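Local coordinates for protein phosphoribosylformylglycinamidine synthase, purS subunit (Thermotoga maritima, PDB 1VQ3) that is the small PurS subunit of phosphoribosylformylglycinamidine synthase, an alpha/beta protein whose antiparallel sheet runs on into a neighbouring copy of the chain, at residues 53-58 and 85-90. Sequence-based numbering, arbitrary orientation.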
ATOM      1  N   LEU C  53       8.823  11.705   2.900  1.00 24.00           N
ATOM      2  CA  LEU C  53       8.169  12.942   2.565  1.00 24.41           C
ATOM      3  C   LEU C  53       8.265  13.160   1.044  1.00 24.16           C
ATOM      4  O   LEU C  53       9.336  13.258   0.464  1.00 20.88           O
ATOM      5  CB  LEU C  53       8.827  14.094   3.319  1.00 24.02           C
ATOM      6  CG  LEU C  53       8.265  15.483   3.024  1.00 24.56           C
ATOM      7  CD1 LEU C  53       6.827  15.685   3.477  1.00 19.99           C
ATOM      8  CD2 LEU C  53       9.147  16.483   3.615  1.00 26.09           C
ATOM      9  N   GLY C  54       7.106  13.157   0.405  1.00 22.99           N
ATOM     10  CA  GLY C  54       6.965  13.494  -0.992  1.00 21.21           C
ATOM     11  C   GLY C  54       5.948  14.610  -1.149  1.00 21.31           C
ATOM     12  O   GLY C  54       5.636  15.359  -0.186  1.00 22.96           O
ATOM     13  N   LYS C  55       5.456  14.704  -2.379  1.00 23.03           N
ATOM     14  CA  LYS C  55       4.540  15.731  -2.815  1.00 23.42           C
ATOM     15  C   LYS C  55       3.220  15.123  -3.238  1.00 21.92           C
ATOM     16  O   LYS C  55       3.149  14.026  -3.779  1.00 23.83           O
ATOM     17  CB  LYS C  55       5.148  16.478  -3.999  1.00 23.80           C
ATOM     18  CG  LYS C  55       6.435  17.177  -3.675  1.00 26.56           C
ATOM     19  CD  LYS C  55       6.969  17.919  -4.874  1.00 31.58           C
ATOM     20  CE  LYS C  55       8.019  17.141  -5.603  1.00 38.92           C
ATOM     21  NZ  LYS C  55       8.740  18.002  -6.589  1.00 36.90           N
ATOM     22  N   SER C  56       2.165  15.837  -2.911  1.00 20.85           N
ATOM     23  CA  SER C  56       0.832  15.444  -3.279  1.00 20.60           C
ATOM     24  C   SER C  56       0.238  16.616  -4.051  1.00 20.32           C
ATOM     25  O   SER C  56      -0.016  17.704  -3.507  1.00 20.25           O
ATOM     26  CB  SER C  56      -0.008  15.078  -2.051  1.00 21.20           C
ATOM     27  OG  SER C  56      -1.357  14.899  -2.468  1.00 22.53           O
ATOM     28  N   ILE C  57       0.070  16.389  -5.344  1.00 19.11           N
ATOM     29  CA  ILE C  57      -0.420  17.385  -6.236  1.00 20.74           C
ATOM     30  C   ILE C  57      -1.843  16.980  -6.517  1.00 19.30           C
ATOM     31  O   ILE C  57      -2.102  15.869  -6.994  1.00 20.21           O
ATOM     32  CB  ILE C  57       0.442  17.452  -7.502  1.00 19.48           C
ATOM     33  CG1 ILE C  57       1.858  17.945  -7.164  1.00 22.00           C
ATOM     34  CG2 ILE C  57      -0.222  18.419  -8.489  1.00 21.73           C
ATOM     35  CD1 ILE C  57       2.912  17.523  -8.205  1.00 25.57           C
ATOM     36  N   HIS C  58      -2.771  17.868  -6.183  1.00 18.82           N
ATOM     37  CA  HIS C  58      -4.174  17.713  -6.633  1.00 16.23           C
ATOM     38  C   HIS C  58      -4.443  18.590  -7.864  1.00 20.49           C
ATOM     39  O   HIS C  58      -3.932  19.719  -7.961  1.00 18.15           O
ATOM     40  CB  HIS C  58      -5.114  18.159  -5.510  1.00 19.55           C
ATOM     41  CG  HIS C  58      -5.186  17.191  -4.371  1.00 20.53           C
ATOM     42  ND1 HIS C  58      -6.085  17.329  -3.334  1.00 18.13           N
ATOM     43  CD2 HIS C  58      -4.421  16.120  -4.068  1.00 17.40           C
ATOM     44  CE1 HIS C  58      -5.906  16.357  -2.461  1.00 20.55           C
ATOM     45  NE2 HIS C  58      -4.899  15.610  -2.879  1.00 19.17           N
ATOM     46  N   VAL C  85      14.293  10.914 -12.981  1.00 27.61           N
ATOM     47  CA  VAL C  85      15.524  10.361 -12.441  1.00 27.11           C
ATOM     48  C   VAL C  85      15.401  10.052 -10.956  1.00 25.90           C
ATOM     49  O   VAL C  85      15.799   8.961 -10.511  1.00 26.23           O
ATOM     50  CB  VAL C  85      16.726  11.327 -12.720  1.00 29.05           C
ATOM     51  CG1 VAL C  85      18.048  10.762 -12.171  1.00 31.28           C
ATOM     52  CG2 VAL C  85      16.864  11.549 -14.202  1.00 30.28           C
ATOM     53  N   VAL C  86      14.810  10.972 -10.190  1.00 24.02           N
ATOM     54  CA  VAL C  86      14.768  10.826  -8.737  1.00 23.36           C
ATOM     55  C   VAL C  86      13.418  10.553  -8.114  1.00 23.90           C
ATOM     56  O   VAL C  86      13.377  10.267  -6.914  1.00 21.42           O
ATOM     57  CB  VAL C  86      15.441  12.019  -7.992  1.00 23.54           C
ATOM     58  CG1 VAL C  86      16.853  12.166  -8.468  1.00 26.98           C
ATOM     59  CG2 VAL C  86      14.700  13.284  -8.153  1.00 27.35           C
ATOM     60  N   GLU C  87      12.349  10.590  -8.929  1.00 22.49           N
ATOM     61  CA  GLU C  87      10.979  10.456  -8.411  1.00 22.86           C
ATOM     62  C   GLU C  87      10.242   9.407  -9.183  1.00 23.69           C
ATOM     63  O   GLU C  87      10.581   9.090 -10.342  1.00 24.52           O
ATOM     64  CB  GLU C  87      10.224  11.771  -8.454  1.00 23.73           C
ATOM     65  CG  GLU C  87      10.732  12.733  -7.382  1.00 18.67           C
ATOM     66  CD  GLU C  87      10.257  14.143  -7.561  1.00 24.93           C
ATOM     67  OE1 GLU C  87      10.061  14.552  -8.720  1.00 25.20           O
ATOM     68  OE2 GLU C  87      10.063  14.829  -6.521  1.00 27.26           O
ATOM     69  N   GLU C  88       9.240   8.865  -8.493  1.00 20.56           N
ATOM     70  CA  GLU C  88       8.261   7.973  -9.056  1.00 21.80           C
ATOM     71  C   GLU C  88       6.909   8.536  -8.622  1.00 21.10           C
ATOM     72  O   GLU C  88       6.835   9.397  -7.729  1.00 18.10           O
ATOM     73  CB  GLU C  88       8.473   6.557  -8.518  1.00 21.83           C
ATOM     74  CG  GLU C  88       8.279   6.471  -7.010  1.00 24.20           C
ATOM     75  CD  GLU C  88       8.853   5.218  -6.391  1.00 27.91           C
ATOM     76  OE1 GLU C  88       9.712   4.559  -7.001  1.00 25.50           O
ATOM     77  OE2 GLU C  88       8.405   4.892  -5.292  1.00 33.78           O
ATOM     78  N   TYR C  89       5.837   8.053  -9.221  1.00 21.31           N
ATOM     79  CA  TYR C  89       4.532   8.653  -8.948  1.00 20.05           C
ATOM     80  C   TYR C  89       3.373   7.720  -9.132  1.00 21.74           C
ATOM     81  O   TYR C  89       3.430   6.795  -9.953  1.00 18.15           O
ATOM     82  CB  TYR C  89       4.329   9.889  -9.812  1.00 19.27           C
ATOM     83  CG  TYR C  89       4.047   9.676 -11.294  1.00 20.13           C
ATOM     84  CD1 TYR C  89       5.078   9.425 -12.196  1.00 19.16           C
ATOM     85  CD2 TYR C  89       2.760   9.769 -11.790  1.00 24.56           C
ATOM     86  CE1 TYR C  89       4.831   9.307 -13.523  1.00 23.87           C
ATOM     87  CE2 TYR C  89       2.489   9.612 -13.128  1.00 22.62           C
ATOM     88  CZ  TYR C  89       3.542   9.415 -13.999  1.00 23.34           C
ATOM     89  OH  TYR C  89       3.312   9.288 -15.338  1.00 25.87           O
ATOM     90  N   GLU C  90       2.303   8.026  -8.377  1.00 20.44           N
ATOM     91  CA  GLU C  90       1.076   7.296  -8.436  1.00 18.66           C
ATOM     92  C   GLU C  90      -0.043   8.283  -8.606  1.00 17.88           C
ATOM     93  O   GLU C  90      -0.030   9.326  -7.962  1.00 20.10           O
ATOM     94  CB  GLU C  90       0.848   6.565  -7.125  1.00 19.93           C
ATOM     95  CG  GLU C  90       1.773   5.408  -6.907  1.00 19.13           C
ATOM     96  CD  GLU C  90       1.748   4.900  -5.470  1.00 28.95           C
ATOM     97  OE1 GLU C  90       2.351   5.566  -4.625  1.00 27.95           O
ATOM     98  OE2 GLU C  90       1.150   3.824  -5.216  1.00 29.00           O
TER
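K55 and E87 meet across the width of a central strand: strand 15-24 runs between 53-58 and 85-90, antiparallel to both, and holds the CA atoms of K55 and Y89, the nearest pair, 9.4 Å apart. At that spacing the two outer strands share no backbone bonds; K55 and E88 instead pair with V22 and Q23 of the middle strand. Lysine and glutamate suit the gap: their long, flexible, oppositely charged side chains can meet over the middle strand. E87 directs its side chain toward the other strand, extended beyond CG, while K55 starts off to the side and bends at CG-CD (chi3 -98°), which swings its end over to the carboxylate. The two chains cross at about a right angle. One oxygen does all the touching: OE2 of E87 lies 3.4 Å from NZ of K55, a salt bridge without a hydrogen bond, and nearer, 3.2 Å, to the carbon CE of K55. The other oxygen, OE1, accepts a hydrogen bond from the backbone N of N83 in the loop leading into the strand, and the E87 side chain packs on V22 and Y24. On its far edge, 53-58 pairs with an antiparallel strand of the second subunit, extending the sheet. With OE1 engaged by the N83 amide, OE2 of the buried E87 probably stays turned to the lysine; the ammonium probably helps stabilise its negative charge, in a pairing that is probably mainly electrostatic and buries just 63 Å².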